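Endoglucanase family 5 (PDB 6PZ7) probably hydrolyses internal beta-1,4-glucosidic bonds of cellulose and related plant polysaccharides, as a broad-specificity endoglucanase of glycoside hydrolase family 5. Local coordinates at residues G234-W238 / K275-S280; S117-T122 / F170-A174; D248-I254 / D291-I297. The contacts are given in a common frame with arbitrary orientation. Residues are numbered along the deposited sequence.

The single chain folds as an eight-stranded (beta/alpha)8 barrel, and the three contacts join parts of its outer layer. From the N terminus, contact 2 comes first: helix 111-132 meets helix 161-180, closing a loop that includes strand 139-142. It is complete before the others begin. Contacts 1 and 3 then cross, their segments alternating as 234-238, 248-254, 275-280 and 291-297; both use helix 278-294, contact 1 at its start and contact 3 at its end. Together they tie helix 241-259 and the loop before it to that helix, across strand 265-270. Contacts 1 and 2 lie on opposite sides of the chain's centre, their own centres 41 Å apart.

Contact 1. Residues G234-W238 / K275-S280; sequences GTSHW and KNNESS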
loop_
_atom_site.group_PDB
_atom_site.type_symbol
_atom_site.label_atom_id
_atom_site.label_comp_id
_atom_site.label_asym_id
_atom_site.label_seq_id
_atom_site.Cartn_x
_atom_site.Cartn_y
_atom_site.Cartn_z
ATOM N N GLY A 234 -23.336 -4.812 4.702
ATOM C CA GLY A 234 -23.772 -3.578 4.110
ATOM C C GLY A 234 -24.394 -3.767 2.747
ATOM O O GLY A 234 -24.388 -4.856 2.176
ATOM N N THR A 235 -24.895 -2.661 2.207
ATOM C CA THR A 235 -25.542 -2.643 0.906
ATOM C C THR A 235 -24.660 -3.246 -0.177
ATOM O O THR A 235 -23.423 -3.157 -0.146
ATOM C CB THR A 235 -25.892 -1.206 0.510
ATOM O OG1 THR A 235 -26.619 -1.215 -0.730
ATOM C CG2 THR A 235 -24.660 -0.336 0.344
ATOM N N SER A 236 -25.320 -3.816 -1.184
ATOM C CA SER A 236 -24.651 -4.324 -2.368
ATOM C C SER A 236 -24.804 -3.419 -3.583
ATOM O O SER A 236 -24.378 -3.796 -4.677
ATOM C CB SER A 236 -25.178 -5.715 -2.709
ATOM O OG SER A 236 -26.537 -5.640 -3.058
ATOM N N HIS A 237 -25.367 -2.222 -3.404
ATOM C CA HIS A 237 -25.580 -1.287 -4.497
ATOM C C HIS A 237 -24.773 -0.023 -4.325
ATOM O O HIS A 237 -24.665 0.518 -3.223
ATOM C CB HIS A 237 -27.080 -0.943 -4.618
ATOM C CG HIS A 237 -27.914 -2.127 -4.994
ATOM N ND1 HIS A 237 -28.832 -2.697 -4.138
ATOM C CD2 HIS A 237 -27.924 -2.887 -6.115
ATOM C CE1 HIS A 237 -29.402 -3.732 -4.731
ATOM N NE2 HIS A 237 -28.875 -3.867 -5.935
ATOM N N TRP A 238 -24.178 0.428 -5.420
ATOM C CA TRP A 238 -23.474 1.700 -5.462
ATOM C C TRP A 238 -23.823 2.350 -6.777
ATOM O O TRP A 238 -23.728 1.700 -7.822
ATOM C CB TRP A 238 -21.940 1.519 -5.370
ATOM C CG TRP A 238 -21.216 2.829 -5.137
ATOM C CD1 TRP A 238 -20.837 3.319 -3.923
ATOM C CD2 TRP A 238 -20.820 3.805 -6.109
ATOM N NE1 TRP A 238 -20.238 4.544 -4.075
ATOM C CE2 TRP A 238 -20.200 4.856 -5.411
ATOM C CE3 TRP A 238 -20.953 3.900 -7.506
ATOM C CZ2 TRP A 238 -19.722 5.984 -6.046
ATOM C CZ3 TRP A 238 -20.452 5.013 -8.141
ATOM C CH2 TRP A 238 -19.856 6.058 -7.399
ATOM N N LYS A 275 -20.108 -9.109 -3.642
ATOM C CA LYS A 275 -21.476 -9.326 -3.192
ATOM C C LYS A 275 -22.365 -9.677 -4.381
ATOM O O LYS A 275 -23.523 -9.249 -4.470
ATOM C CB LYS A 275 -22.025 -8.110 -2.458
ATOM C CG LYS A 275 -21.271 -7.710 -1.187
ATOM C CD LYS A 275 -21.788 -6.373 -0.631
ATOM C CE LYS A 275 -21.147 -6.064 0.714
ATOM N NZ LYS A 275 -21.354 -4.633 1.109
ATOM N N ASN A 276 -21.846 -10.438 -5.337
ATOM C CA ASN A 276 -22.579 -10.786 -6.555
ATOM C C ASN A 276 -23.112 -9.540 -7.247
ATOM O O ASN A 276 -24.281 -9.476 -7.670
ATOM C CB ASN A 276 -23.740 -11.757 -6.270
ATOM C CG ASN A 276 -23.309 -13.178 -6.150
ATOM O OD1 ASN A 276 -22.490 -13.654 -6.926
ATOM N ND2 ASN A 276 -23.865 -13.882 -5.168
ATOM N N ASN A 277 -22.251 -8.538 -7.371
ATOM C CA ASN A 277 -22.679 -7.173 -7.666
ATOM C C ASN A 277 -21.642 -6.473 -8.533
ATOM O O ASN A 277 -21.291 -5.314 -8.299
ATOM C CB ASN A 277 -22.957 -6.386 -6.379
ATOM C CG ASN A 277 -21.717 -6.238 -5.516
ATOM O OD1 ASN A 277 -20.795 -7.052 -5.559
ATOM N ND2 ASN A 277 -21.716 -5.218 -4.672
ATOM N N GLU A 278 -21.135 -7.172 -9.548
ATOM C CA GLU A 278 -20.031 -6.631 -10.349
ATOM C C GLU A 278 -20.365 -5.268 -10.934
ATOM O O GLU A 278 -19.487 -4.394 -10.997
ATOM C CB GLU A 278 -19.612 -7.601 -11.475
ATOM C CG GLU A 278 -18.371 -7.050 -12.238
ATOM C CD GLU A 278 -17.896 -7.943 -13.339
ATOM O OE1 GLU A 278 -18.574 -8.957 -13.646
ATOM O OE2 GLU A 278 -16.851 -7.643 -13.913
ATOM N N SER A 279 -21.608 -5.051 -11.374
ATOM C CA SER A 279 -21.954 -3.778 -11.995
ATOM C C SER A 279 -21.768 -2.619 -11.025
ATOM O O SER A 279 -21.235 -1.566 -11.389
ATOM C CB SER A 279 -23.402 -3.832 -12.473
ATOM O OG SER A 279 -23.575 -4.892 -13.379
ATOM N N SER A 280 -22.260 -2.775 -9.802
ATOM C CA SER A 280 -22.066 -1.724 -8.801
ATOM C C SER A 280 -20.594 -1.528 -8.479
ATOM O O SER A 280 -20.136 -0.396 -8.283
ATOM C CB SER A 280 -22.822 -2.075 -7.512
ATOM O OG SER A 280 -24.224 -1.831 -7.634
#
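Lys275 lays its extended side chain along Ser236, with CD 3.9 Å from Ser236 CA and the two CB atoms 4.0 Å apart. After an m chi1, its remaining torsions are all t, so the ammonium group reaches past Ser236 to the backbone before it: NZ donates to Thr235 O at 2.8 Å and, weakly, to Gly234 O at 3.2 Å. Carbonyl oxygens of Phe228 and Asp231 also accept from NZ, so this one ammonium group gathers the end of helix 226-229 and the loop behind it. Asn277 adds the next link. Its ND2 donates to Ser236 O at 3.0 Å, while its OD1 accepts from Lys275 N at 2.9 Å, closing the turn that leads into the helix. One helical turn further on, Ser280 OG accepts from Trp238 N at 3.2 Å, and the backbones draw together, with the CA atoms of Trp238 and Ser280 5.0 Å apart. The Trp238 indole leads away from this junction to pack on Phe228 and on Phe287 of helix 278-294. Within 234-238 the chain bends through an ST turn, His237 N donating to Thr235 OG1 at 3.1 Å. Side chains around a helix start thus bind the backbone of an irregular loop, here joining two beta-alpha connections of a TIM barrel, those after strands 216-221 and 265-270.

Contact 2. Residues S117-T122 / F170-A174; sequences STDELT and FNLTA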
loop_
_atom_site.group_PDB
_atom_site.type_symbol
_atom_site.label_atom_id
_atom_site.label_comp_id
_atom_site.label_asym_id
_atom_site.label_seq_id
_atom_site.Cartn_x
_atom_site.Cartn_y
_atom_site.Cartn_z
ATOM N N SER A 117 11.407 -0.063 19.075
ATOM C CA SER A 117 10.893 -0.155 17.715
ATOM C C SER A 117 11.747 0.642 16.738
ATOM O O SER A 117 12.027 0.172 15.624
ATOM C CB SER A 117 9.441 0.333 17.619
ATOM O OG SER A 117 8.520 -0.578 18.207
ATOM N N THR A 118 12.203 1.828 17.135
ATOM C CA THR A 118 13.076 2.636 16.293
ATOM C C THR A 118 14.373 1.907 15.994
ATOM O O THR A 118 14.868 1.886 14.844
ATOM C CB THR A 118 13.362 3.965 16.980
ATOM O OG1 THR A 118 12.134 4.704 17.060
ATOM C CG2 THR A 118 14.426 4.800 16.249
ATOM N N ASP A 119 14.940 1.285 17.007
ATOM C CA ASP A 119 16.183 0.560 16.809
ATOM C C ASP A 119 15.969 -0.586 15.831
ATOM O O ASP A 119 16.765 -0.792 14.911
ATOM C CB ASP A 119 16.696 0.050 18.155
ATOM C CG ASP A 119 17.940 -0.753 17.996
ATOM O OD1 ASP A 119 18.983 -0.145 17.690
ATOM O OD2 ASP A 119 17.864 -1.972 18.130
ATOM N N GLU A 120 14.931 -1.386 16.026
ATOM C CA GLU A 120 14.708 -2.521 15.136
ATOM C C GLU A 120 14.401 -2.041 13.716
ATOM O O GLU A 120 14.864 -2.635 12.737
ATOM C CB GLU A 120 13.610 -3.442 15.688
ATOM C CG GLU A 120 13.534 -4.687 14.851
ATOM C CD GLU A 120 12.659 -5.807 15.416
ATOM O OE1 GLU A 120 12.177 -5.702 16.560
ATOM O OE2 GLU A 120 12.476 -6.805 14.642
ATOM N N LEU A 121 13.627 -0.968 13.566
ATOM C CA LEU A 121 13.324 -0.437 12.248
ATOM C C LEU A 121 14.584 -0.025 11.538
ATOM O O LEU A 121 14.712 -0.249 10.332
ATOM C CB LEU A 121 12.439 0.789 12.407
ATOM C CG LEU A 121 10.946 0.599 12.335
ATOM C CD1 LEU A 121 10.245 1.923 12.679
ATOM C CD2 LEU A 121 10.507 0.067 10.941
ATOM N N THR A 122 15.528 0.576 12.248
ATOM C CA THR A 122 16.798 0.950 11.644
ATOM C C THR A 122 17.511 -0.286 11.109
ATOM O O THR A 122 17.989 -0.294 9.966
ATOM C CB THR A 122 17.685 1.683 12.665
ATOM O OG1 THR A 122 17.011 2.835 13.171
ATOM C CG2 THR A 122 18.971 2.118 12.044
ATOM N N PHE A 170 8.911 7.157 13.467
ATOM C CA PHE A 170 9.212 5.928 12.752
ATOM C C PHE A 170 9.429 6.178 11.256
ATOM O O PHE A 170 10.351 5.607 10.660
ATOM C CB PHE A 170 8.076 4.920 12.905
ATOM C CG PHE A 170 7.914 4.299 14.288
ATOM C CD1 PHE A 170 8.890 4.365 15.268
ATOM C CD2 PHE A 170 6.763 3.599 14.553
ATOM C CE1 PHE A 170 8.694 3.755 16.503
ATOM C CE2 PHE A 170 6.572 2.977 15.784
ATOM C CZ PHE A 170 7.543 3.056 16.756
ATOM N N ASN A 171 8.577 7.000 10.630
ATOM C CA ASN A 171 8.761 7.297 9.217
ATOM C C ASN A 171 10.089 8.006 8.987
ATOM O O ASN A 171 10.776 7.741 7.991
ATOM C CB ASN A 171 7.593 8.146 8.696
ATOM C CG ASN A 171 6.338 7.330 8.410
ATOM O OD1 ASN A 171 6.427 6.143 8.050
ATOM N ND2 ASN A 171 5.175 7.968 8.491
ATOM N N LEU A 172 10.441 8.940 9.871
ATOM C CA LEU A 172 11.716 9.642 9.757
ATOM C C LEU A 172 12.889 8.680 9.871
ATOM O O LEU A 172 13.826 8.747 9.072
ATOM C CB LEU A 172 11.827 10.714 10.842
ATOM C CG LEU A 172 13.148 11.466 10.894
ATOM C CD1 LEU A 172 13.429 12.138 9.616
ATOM C CD2 LEU A 172 13.142 12.461 12.062
ATOM N N THR A 173 12.839 7.780 10.857
ATOM C CA THR A 173 13.881 6.784 11.033
ATOM C C THR A 173 14.030 5.962 9.763
ATOM O O THR A 173 15.147 5.711 9.288
ATOM C CB THR A 173 13.518 5.856 12.199
ATOM O OG1 THR A 173 13.489 6.586 13.435
ATOM C CG2 THR A 173 14.524 4.725 12.325
ATOM N N ALA A 174 12.913 5.482 9.222
ATOM C CA ALA A 174 12.982 4.658 8.006
ATOM C C ALA A 174 13.549 5.429 6.815
ATOM O O ALA A 174 14.404 4.920 6.093
ATOM C CB ALA A 174 11.612 4.089 7.714
#
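Two neighbouring helices of the outer layer of the TIM barrel pack side by side here, nearly parallel as successive beta-alpha units require. The axes of the short segments 117-122 and 170-174 approach to 9.4 Å and cross at -28°; the nearest CA pairs are Thr118-Phe170 (6.2 Å) and, one turn later, Thr122-Ala174 (6.4 Å). Phe170 is the main aromatic element. Its CA-to-CB bond points sideways, but chi1 of -71° (m) carries the ring across to the other helix, and chi2 of -15° sets the tilt of its plane; CZ lies 3.4 Å from Ser117 CB and CG 3.7 Å from Leu121 CD1. The Thr118 hydroxyl sits at the ring edge, near its plane, with OG1 3.6 Å from Phe170 CE1. Leu121 points toward the partner helix with chi1 at -94°, off the m well, and chi2 t, its methyl against the aromatic ring. The polar groups find partners away from the interface: Ser117 OG bonds to Trp106 O and Ile108 N in the preceding loop, Thr118 OG1 to Glu114 O and Thr173 OG1 to Lys169 O in their own helices. All three threonines adopt the m rotamer, which in a helix brings the hydroxyl back to the carbonyl four residues earlier and leaves the methyl to pack. Thr122 OG1 thus donates to Thr118 O at 2.9 Å, while Thr173 CG2 rests 3.2 Å from Thr122 OG1.

Contact 3. Residues D248-I254 / D291-I297; sequences DGQLNAI and DARKKGI
Leu251, Lys295 and Ile297 carry much of this contact. Residues 248-254 are fully helical; 291-294 form the last turn of a second helix. In register, the CA atoms of Asp248 and Asp291 lie 7.0 Å apart, and those of Leu251 and Ala292 6.4 Å. Leu251 (m, t) sets CD2 4.2 Å from Ala292 CB and CB 3.8 Å from Lys295 CD. Lys295 (m, t, t, p) curls NZ back to salt-bridge Asp248 OD1 and Asp291 OD1, each at 3.1 Å. Both aspartates are t at chi1, with Asp248 OD1 only 2.5 Å from Asp291 OD2. A Schellman motif ends the second helix: Gly296, at phi 78°, donates from N to Arg293 O at 2.9 Å, and Ile297 N to Ala292 O at 2.9 Å. Ile297 (m, t) thereby turns inward, CD1 3.8 Å from Ile254 CG2. Such helix pairing is characteristic of TIM-barrel outer layers: helices 241-259 and 278-294 flank strand 265-270, where Leu251 and Ile297 both touch Ile267.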
loop_
_atom_site.group_PDB
_atom_site.type_symbol
_atom_site.label_atom_id
_atom_site.label_comp_id
_atom_site.label_asym_id
_atom_site.label_seq_id
_atom_site.Cartn_x
_atom_site.Cartn_y
_atom_site.Cartn_z
ATOM N N ASP A 248 -16.577 11.833 -3.826
ATOM C CA ASP A 248 -15.885 13.044 -4.254
ATOM C C ASP A 248 -15.483 13.901 -3.064
ATOM O O ASP A 248 -14.382 14.488 -3.049
ATOM C CB ASP A 248 -16.753 13.862 -5.216
ATOM C CG ASP A 248 -16.032 15.052 -5.734
ATOM O OD1 ASP A 248 -15.049 14.856 -6.467
ATOM O OD2 ASP A 248 -16.470 16.199 -5.416
ATOM N N GLY A 249 -16.344 13.999 -2.051
ATOM C CA GLY A 249 -15.983 14.741 -0.849
ATOM C C GLY A 249 -14.750 14.162 -0.167
ATOM O O GLY A 249 -13.873 14.905 0.302
ATOM N N GLN A 250 -14.656 12.835 -0.082
ATOM C CA GLN A 250 -13.504 12.213 0.559
ATOM C C GLN A 250 -12.238 12.455 -0.249
ATOM O O GLN A 250 -11.183 12.793 0.312
ATOM C CB GLN A 250 -13.774 10.719 0.726
ATOM C CG GLN A 250 -14.847 10.375 1.753
ATOM C CD GLN A 250 -15.299 8.960 1.635
ATOM O OE1 GLN A 250 -15.496 8.440 0.535
ATOM N NE2 GLN A 250 -15.471 8.310 2.762
ATOM N N LEU A 251 -12.313 12.318 -1.567
ATOM C CA LEU A 251 -11.152 12.564 -2.413
ATOM C C LEU A 251 -10.761 14.029 -2.396
ATOM O O LEU A 251 -9.572 14.359 -2.383
ATOM C CB LEU A 251 -11.401 12.036 -3.829
ATOM C CG LEU A 251 -11.542 10.522 -3.956
ATOM C CD1 LEU A 251 -12.089 10.173 -5.323
ATOM C CD2 LEU A 251 -10.201 9.851 -3.741
ATOM N N ASN A 252 -11.748 14.927 -2.340
ATOM C CA ASN A 252 -11.439 16.348 -2.290
ATOM C C ASN A 252 -10.744 16.727 -0.988
ATOM O O ASN A 252 -9.894 17.630 -0.983
ATOM C CB ASN A 252 -12.718 17.152 -2.506
ATOM C CG ASN A 252 -12.434 18.507 -3.067
ATOM O OD1 ASN A 252 -11.550 18.667 -3.909
ATOM N ND2 ASN A 252 -13.171 19.507 -2.590
ATOM N N ALA A 253 -11.089 16.082 0.125
ATOM C CA ALA A 253 -10.377 16.350 1.370
ATOM C C ALA A 253 -8.898 16.004 1.244
ATOM O O ALA A 253 -8.037 16.739 1.750
ATOM C CB ALA A 253 -11.005 15.610 2.535
ATOM N N ILE A 254 -8.576 14.881 0.604
ATOM C CA ILE A 254 -7.189 14.479 0.382
ATOM C C ILE A 254 -6.499 15.459 -0.550
ATOM O O ILE A 254 -5.371 15.896 -0.291
ATOM C CB ILE A 254 -7.146 13.051 -0.175
ATOM C CG1 ILE A 254 -7.740 12.045 0.813
ATOM C CG2 ILE A 254 -5.732 12.686 -0.555
ATOM C CD1 ILE A 254 -8.028 10.654 0.208
ATOM N N ASP A 291 -12.115 10.141 -10.701
ATOM C CA ASP A 291 -12.114 11.336 -9.849
ATOM C C ASP A 291 -10.778 11.491 -9.129
ATOM O O ASP A 291 -10.237 12.604 -9.019
ATOM C CB ASP A 291 -13.268 11.255 -8.852
ATOM C CG ASP A 291 -13.622 12.585 -8.243
ATOM O OD1 ASP A 291 -13.272 13.638 -8.819
ATOM O OD2 ASP A 291 -14.257 12.586 -7.182
ATOM N N ALA A 292 -10.207 10.388 -8.647
ATOM C CA ALA A 292 -8.882 10.464 -8.043
ATOM C C ALA A 292 -7.858 11.023 -9.021
ATOM O O ALA A 292 -7.074 11.910 -8.665
ATOM C CB ALA A 292 -8.472 9.082 -7.516
ATOM N N ARG A 293 -7.890 10.556 -10.266
ATOM C CA ARG A 293 -6.922 11.016 -11.257
ATOM C C ARG A 293 -7.102 12.502 -11.551
ATOM O O ARG A 293 -6.109 13.224 -11.737
ATOM C CB ARG A 293 -7.032 10.205 -12.549
ATOM C CG ARG A 293 -6.183 10.737 -13.728
ATOM C CD ARG A 293 -4.755 10.159 -13.807
ATOM N NE ARG A 293 -3.863 10.604 -12.736
ATOM C CZ ARG A 293 -3.252 9.798 -11.859
ATOM N NH1 ARG A 293 -3.423 8.484 -11.921
ATOM N NH2 ARG A 293 -2.475 10.338 -10.941
ATOM N N LYS A 294 -8.347 12.982 -11.588
ATOM C CA LYS A 294 -8.551 14.403 -11.800
ATOM C C LYS A 294 -7.920 15.225 -10.691
ATOM O O LYS A 294 -7.539 16.383 -10.919
ATOM C CB LYS A 294 -10.043 14.678 -11.873
ATOM C CG LYS A 294 -10.669 14.274 -13.199
ATOM C CD LYS A 294 -12.175 14.517 -13.219
ATOM C CE LYS A 294 -12.776 14.034 -14.538
ATOM N NZ LYS A 294 -14.261 14.112 -14.523
ATOM N N LYS A 295 -7.808 14.660 -9.500
ATOM C CA LYS A 295 -7.177 15.267 -8.336
ATOM C C LYS A 295 -5.713 14.875 -8.181
ATOM O O LYS A 295 -5.134 15.131 -7.113
ATOM C CB LYS A 295 -7.997 14.927 -7.090
ATOM C CG LYS A 295 -9.398 15.572 -7.122
ATOM C CD LYS A 295 -10.341 14.921 -6.125
ATOM C CE LYS A 295 -11.637 15.690 -5.899
ATOM N NZ LYS A 295 -12.341 16.113 -7.135
ATOM N N GLY A 296 -5.100 14.265 -9.182
ATOM C CA GLY A 296 -3.693 13.939 -9.121
ATOM C C GLY A 296 -3.326 12.723 -8.296
ATOM O O GLY A 296 -2.135 12.529 -8.001
ATOM N N ILE A 297 -4.296 11.904 -7.909
ATOM C CA ILE A 297 -4.094 10.782 -6.998
ATOM C C ILE A 297 -4.145 9.466 -7.765
ATOM O O ILE A 297 -5.101 9.205 -8.513
ATOM C CB ILE A 297 -5.168 10.784 -5.898
ATOM C CG1 ILE A 297 -5.148 12.086 -5.083
ATOM C CG2 ILE A 297 -4.997 9.580 -4.992
ATOM C CD1 ILE A 297 -6.416 12.341 -4.301
#